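Local atomic coordinates of glutamate--tRNA ligase (Elizabethkingia anophelis, PDB entry 6B1Z), a protein that probably catalyses the ATP-dependent attachment of glutamate to its tRNA, as a class I aminoacyl-tRNA synthetase. Residues 275-287 with 292-304. Residues are numbered along the deposited sequence; the frame is centred on the assembly and turned at random.
Sequences KFGFPVFPLNFTD and NTSAGYREEGYLP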
loop_
_atom_site.group_PDB
_atom_site.type_symbol
_atom_site.label_atom_id
_atom_site.label_comp_id
_atom_site.label_asym_id
_atom_site.label_seq_id
_atom_site.Cartn_x
_atom_site.Cartn_y
_atom_site.Cartn_z
ATOM N N LYS A 275 2.141 16.017 0.954
ATOM C CA LYS A 275 2.604 17.132 0.135
ATOM C C LYS A 275 2.163 17.041 -1.322
ATOM O O LYS A 275 2.077 18.076 -1.991
ATOM C CB LYS A 275 4.133 17.237 0.193
ATOM N N PHE A 276 1.856 15.842 -1.819
ATOM C CA PHE A 276 1.512 15.684 -3.224
ATOM C C PHE A 276 0.075 15.248 -3.468
ATOM O O PHE A 276 -0.375 15.306 -4.617
ATOM C CB PHE A 276 2.466 14.688 -3.898
ATOM C CG PHE A 276 3.858 15.218 -4.081
ATOM C CD1 PHE A 276 4.149 16.086 -5.120
ATOM C CD2 PHE A 276 4.874 14.859 -3.211
ATOM C CE1 PHE A 276 5.426 16.581 -5.291
ATOM C CE2 PHE A 276 6.154 15.349 -3.379
ATOM C CZ PHE A 276 6.431 16.211 -4.419
ATOM N N GLY A 277 -0.660 14.848 -2.433
ATOM C CA GLY A 277 -2.055 14.486 -2.596
ATOM C C GLY A 277 -2.335 13.077 -3.087
ATOM O O GLY A 277 -3.138 12.884 -4.005
ATOM N N PHE A 278 -1.690 12.079 -2.501
ATOM C CA PHE A 278 -2.055 10.695 -2.747
ATOM C C PHE A 278 -2.069 9.962 -1.414
ATOM O O PHE A 278 -1.425 10.395 -0.449
ATOM C CB PHE A 278 -1.118 9.995 -3.751
ATOM C CG PHE A 278 0.342 10.024 -3.371
ATOM C CD1 PHE A 278 0.871 9.073 -2.502
ATOM C CD2 PHE A 278 1.197 10.964 -3.925
ATOM C CE1 PHE A 278 2.217 9.094 -2.163
ATOM C CE2 PHE A 278 2.542 10.988 -3.594
ATOM C CZ PHE A 278 3.053 10.048 -2.709
ATOM N N PRO A 279 -2.819 8.872 -1.317
ATOM C CA PRO A 279 -2.907 8.152 -0.049
ATOM C C PRO A 279 -1.651 7.333 0.199
ATOM O O PRO A 279 -0.842 7.071 -0.698
ATOM C CB PRO A 279 -4.142 7.258 -0.223
ATOM C CG PRO A 279 -4.316 7.109 -1.685
ATOM C CD PRO A 279 -3.716 8.316 -2.347
ATOM N N VAL A 280 -1.483 6.947 1.456
ATOM C CA VAL A 280 -0.330 6.147 1.841
ATOM C C VAL A 280 -0.709 4.795 2.425
ATOM O O VAL A 280 0.154 3.902 2.478
ATOM C CB VAL A 280 0.580 6.918 2.818
ATOM C CG1 VAL A 280 1.239 8.088 2.096
ATOM C CG2 VAL A 280 -0.210 7.396 4.027
ATOM N N PHE A 281 -1.959 4.588 2.827
ATOM C CA PHE A 281 -2.399 3.311 3.375
ATOM C C PHE A 281 -3.470 2.700 2.476
ATOM O O PHE A 281 -4.220 3.439 1.830
ATOM C CB PHE A 281 -2.964 3.515 4.788
ATOM C CG PHE A 281 -2.055 4.309 5.692
ATOM C CD1 PHE A 281 -0.708 3.992 5.802
ATOM C CD2 PHE A 281 -2.552 5.386 6.409
ATOM C CE1 PHE A 281 0.129 4.726 6.639
ATOM C CE2 PHE A 281 -1.722 6.127 7.246
ATOM C CZ PHE A 281 -0.383 5.793 7.355
ATOM N N PRO A 282 -3.575 1.364 2.404
ATOM C CA PRO A 282 -4.623 0.779 1.542
ATOM C C PRO A 282 -6.034 1.126 1.988
ATOM O O PRO A 282 -6.908 1.346 1.137
ATOM C CB PRO A 282 -4.342 -0.734 1.620
ATOM C CG PRO A 282 -3.585 -0.914 2.924
ATOM C CD PRO A 282 -2.734 0.330 3.040
ATOM N N LEU A 283 -6.278 1.194 3.301
ATOM C CA LEU A 283 -7.593 1.448 3.869
ATOM C C LEU A 283 -7.509 2.625 4.826
ATOM O O LEU A 283 -6.438 2.955 5.345
ATOM C CB LEU A 283 -8.125 0.221 4.631
ATOM C CG LEU A 283 -7.897 -1.162 4.035
ATOM C CD1 LEU A 283 -8.403 -2.243 4.997
ATOM C CD2 LEU A 283 -8.594 -1.295 2.698
ATOM N N ASN A 284 -8.670 3.236 5.079
ATOM C CA ASN A 284 -8.787 4.280 6.090
ATOM C C ASN A 284 -8.118 3.862 7.394
ATOM O O ASN A 284 -8.328 2.746 7.878
ATOM C CB ASN A 284 -10.261 4.571 6.369
ATOM C CG ASN A 284 -10.850 5.602 5.437
ATOM O OD1 ASN A 284 -10.313 5.877 4.372
ATOM N ND2 ASN A 284 -11.975 6.177 5.841
ATOM N N PHE A 285 -7.318 4.762 7.964
ATOM C CA PHE A 285 -6.760 4.564 9.302
ATOM C C PHE A 285 -6.967 5.810 10.147
ATOM O O PHE A 285 -6.500 6.895 9.783
ATOM C CB PHE A 285 -5.273 4.224 9.248
ATOM C CG PHE A 285 -4.660 4.047 10.606
ATOM C CD1 PHE A 285 -4.947 2.923 11.365
ATOM C CD2 PHE A 285 -3.823 5.018 11.134
ATOM C CE1 PHE A 285 -4.394 2.762 12.634
ATOM C CE2 PHE A 285 -3.261 4.865 12.401
ATOM C CZ PHE A 285 -3.548 3.734 13.148
ATOM N N THR A 286 -7.612 5.643 11.300
ATOM C CA THR A 286 -7.813 6.727 12.257
ATOM C C THR A 286 -6.747 6.628 13.342
ATOM O O THR A 286 -6.675 5.623 14.055
ATOM C CB THR A 286 -9.211 6.657 12.865
ATOM O OG1 THR A 286 -10.192 6.729 11.817
ATOM C CG2 THR A 286 -9.424 7.804 13.848
ATOM N N ASP A 287 -5.909 7.651 13.444
ATOM C CA ASP A 287 -4.849 7.661 14.445
ATOM C C ASP A 287 -5.451 7.839 15.833
ATOM O O ASP A 287 -6.108 8.859 16.091
ATOM C CB ASP A 287 -3.848 8.772 14.147
ATOM C CG ASP A 287 -2.733 8.845 15.174
ATOM O OD1 ASP A 287 -2.195 7.783 15.554
ATOM O OD2 ASP A 287 -2.389 9.968 15.596
ATOM N N ASN A 292 -7.555 11.827 13.932
ATOM C CA ASN A 292 -7.596 12.196 12.524
ATOM C C ASN A 292 -7.470 10.955 11.651
ATOM O O ASN A 292 -6.693 10.041 11.955
ATOM C CB ASN A 292 -6.481 13.191 12.200
ATOM C CG ASN A 292 -6.714 14.553 12.838
ATOM O OD1 ASN A 292 -7.855 14.999 12.973
ATOM N ND2 ASN A 292 -5.634 15.219 13.230
ATOM N N THR A 293 -8.236 10.930 10.562
ATOM C CA THR A 293 -8.294 9.783 9.665
ATOM C C THR A 293 -7.518 10.068 8.386
ATOM O O THR A 293 -7.744 11.093 7.730
ATOM C CB THR A 293 -9.741 9.422 9.322
ATOM O OG1 THR A 293 -10.466 9.151 10.530
ATOM C CG2 THR A 293 -9.789 8.192 8.407
ATOM N N SER A 294 -6.604 9.163 8.042
ATOM C CA SER A 294 -5.950 9.159 6.739
ATOM C C SER A 294 -6.781 8.308 5.779
ATOM O O SER A 294 -7.012 7.119 6.036
ATOM C CB SER A 294 -4.524 8.620 6.862
ATOM O OG SER A 294 -3.860 8.596 5.609
ATOM N N ALA A 295 -7.239 8.912 4.679
ATOM C CA ALA A 295 -8.089 8.200 3.732
ATOM C C ALA A 295 -7.267 7.193 2.938
ATOM O O ALA A 295 -6.185 7.512 2.441
ATOM C CB ALA A 295 -8.776 9.189 2.786
ATOM N N GLY A 296 -7.771 5.970 2.832
ATOM C CA GLY A 296 -7.035 4.931 2.142
ATOM C C GLY A 296 -7.234 4.958 0.628
ATOM O O GLY A 296 -8.128 5.622 0.094
ATOM N N TYR A 297 -6.367 4.209 -0.062
ATOM C CA TYR A 297 -6.548 3.983 -1.496
ATOM C C TYR A 297 -7.964 3.512 -1.803
ATOM O O TYR A 297 -8.610 4.000 -2.742
ATOM C CB TYR A 297 -5.535 2.957 -2.013
ATOM C CG TYR A 297 -4.157 3.524 -2.317
ATOM C CD1 TYR A 297 -3.192 3.641 -1.323
ATOM C CD2 TYR A 297 -3.829 3.925 -3.608
ATOM C CE1 TYR A 297 -1.928 4.144 -1.606
ATOM C CE2 TYR A 297 -2.576 4.425 -3.896
ATOM C CZ TYR A 297 -1.643 4.549 -2.888
ATOM O OH TYR A 297 -0.390 5.043 -3.173
ATOM N N ARG A 298 -8.472 2.557 -1.012
ATOM C CA ARG A 298 -9.803 2.015 -1.281
ATOM C C ARG A 298 -10.863 3.112 -1.235
ATOM O O ARG A 298 -11.671 3.255 -2.161
ATOM C CB ARG A 298 -10.134 0.900 -0.285
ATOM C CG ARG A 298 -11.546 0.322 -0.486
ATOM C CD ARG A 298 -11.907 -0.695 0.592
ATOM N NE ARG A 298 -11.887 -0.085 1.919
ATOM C CZ ARG A 298 -12.097 -0.755 3.048
ATOM N NH1 ARG A 298 -12.364 -2.053 2.999
ATOM N NH2 ARG A 298 -12.034 -0.131 4.215
ATOM N N GLU A 299 -10.859 3.912 -0.176
ATOM C CA GLU A 299 -11.893 4.921 -0.007
ATOM C C GLU A 299 -11.721 6.088 -0.970
ATOM O O GLU A 299 -12.710 6.767 -1.279
ATOM C CB GLU A 299 -11.896 5.407 1.438
ATOM C CG GLU A 299 -12.354 4.337 2.444
ATOM C CD GLU A 299 -11.222 3.440 2.957
ATOM O OE1 GLU A 299 -10.133 3.401 2.346
ATOM O OE2 GLU A 299 -11.420 2.789 4.010
ATOM N N GLU A 300 -10.501 6.318 -1.463
ATOM C CA GLU A 300 -10.262 7.339 -2.479
ATOM C C GLU A 300 -10.657 6.877 -3.873
ATOM O O GLU A 300 -10.529 7.655 -4.825
ATOM C CB GLU A 300 -8.784 7.760 -2.474
ATOM C CG GLU A 300 -8.403 8.612 -1.267
ATOM C CD GLU A 300 -9.151 9.936 -1.228
ATOM O OE1 GLU A 300 -9.198 10.623 -2.264
ATOM O OE2 GLU A 300 -9.709 10.280 -0.166
ATOM N N GLY A 301 -11.148 5.653 -4.028
ATOM C CA GLY A 301 -11.653 5.204 -5.310
ATOM C C GLY A 301 -10.687 4.410 -6.161
ATOM O O GLY A 301 -10.981 4.172 -7.341
ATOM N N TYR A 302 -9.555 3.976 -5.606
ATOM C CA TYR A 302 -8.651 3.114 -6.365
ATOM C C TYR A 302 -9.221 1.705 -6.416
ATOM O O TYR A 302 -9.664 1.164 -5.399
ATOM C CB TYR A 302 -7.242 3.109 -5.754
ATOM C CG TYR A 302 -6.472 4.389 -6.002
ATOM C CD1 TYR A 302 -6.635 5.497 -5.174
ATOM C CD2 TYR A 302 -5.572 4.489 -7.067
ATOM C CE1 TYR A 302 -5.928 6.667 -5.384
ATOM C CE2 TYR A 302 -4.854 5.674 -7.288
ATOM C CZ TYR A 302 -5.049 6.749 -6.454
ATOM O OH TYR A 302 -4.352 7.923 -6.666
ATOM N N LEU A 303 -9.279 1.137 -7.616
ATOM C CA LEU A 303 -9.797 -0.208 -7.785
ATOM C C LEU A 303 -8.731 -1.193 -7.312
ATOM O O LEU A 303 -7.553 -0.988 -7.588
ATOM C CB LEU A 303 -10.139 -0.458 -9.255
ATOM C CG LEU A 303 -11.130 0.547 -9.851
ATOM C CD1 LEU A 303 -11.158 0.414 -11.367
ATOM C CD2 LEU A 303 -12.511 0.345 -9.250
ATOM N N PRO A 304 -9.096 -2.227 -6.543
ATOM C CA PRO A 304 -8.048 -3.089 -5.969
ATOM C C PRO A 304 -7.182 -3.772 -7.015
ATOM O O PRO A 304 -5.974 -3.944 -6.790
ATOM C CB PRO A 304 -8.839 -4.098 -5.124
ATOM C CG PRO A 304 -10.257 -4.066 -5.682
ATOM C CD PRO A 304 -10.454 -2.631 -6.129
HETATM O O HOH W 1 1.267 5.597 -1.119
HETATM O O HOH W 2 -3.831 6.998 3.418
#
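Phe285 and Ser294 form the hydrogen-bonded pair of a short antiparallel beta hairpin in the catalytic domain of this class I synthetase, and the loops that flank its strands, 277-284 and 295-302, pack against each other. Phe285 N gives to Ser294 O (3.1 Å), while Ser294 N returns a bond to Phe285 O. At the next, non-hydrogen-bonded pair the hydroxyls of Thr286 and Thr293 meet, OG1 to OG1 at 2.8 Å. Beyond the strands, the Asn284 side chain takes over the cross-chain bonding: its OD1 accepts Gly296 N in the carbonyl plane. Glycine suits position 296, where the backbones run close, Gly296 CA lying 3.6 Å from Leu283 C. A bend at chi2 (88°) folds the Glu299 chain so that its carboxylate stacks on the Asn284 amide, planes 12° apart. Glu299 OE2 takes Asn284 N (3.0 Å) from one face and Arg298 NH2 from the opposite one, two donors that probably stabilise its negative charge. Leu283 CD2 covers a face of that guanidinium, whose NH1 pairs with Glu68 of helix 62-73. Farther along, Tyr297 N and Arg298 N donate to Phe281 O and Pro282 O, the latter almost straight at 173°, and a water bridges Tyr297 OH and Pro279 O. The compact, puckered ring of Pro279 sets CG over the Tyr297 ring in a CH-pi contact, 3.5 Å from its centroid.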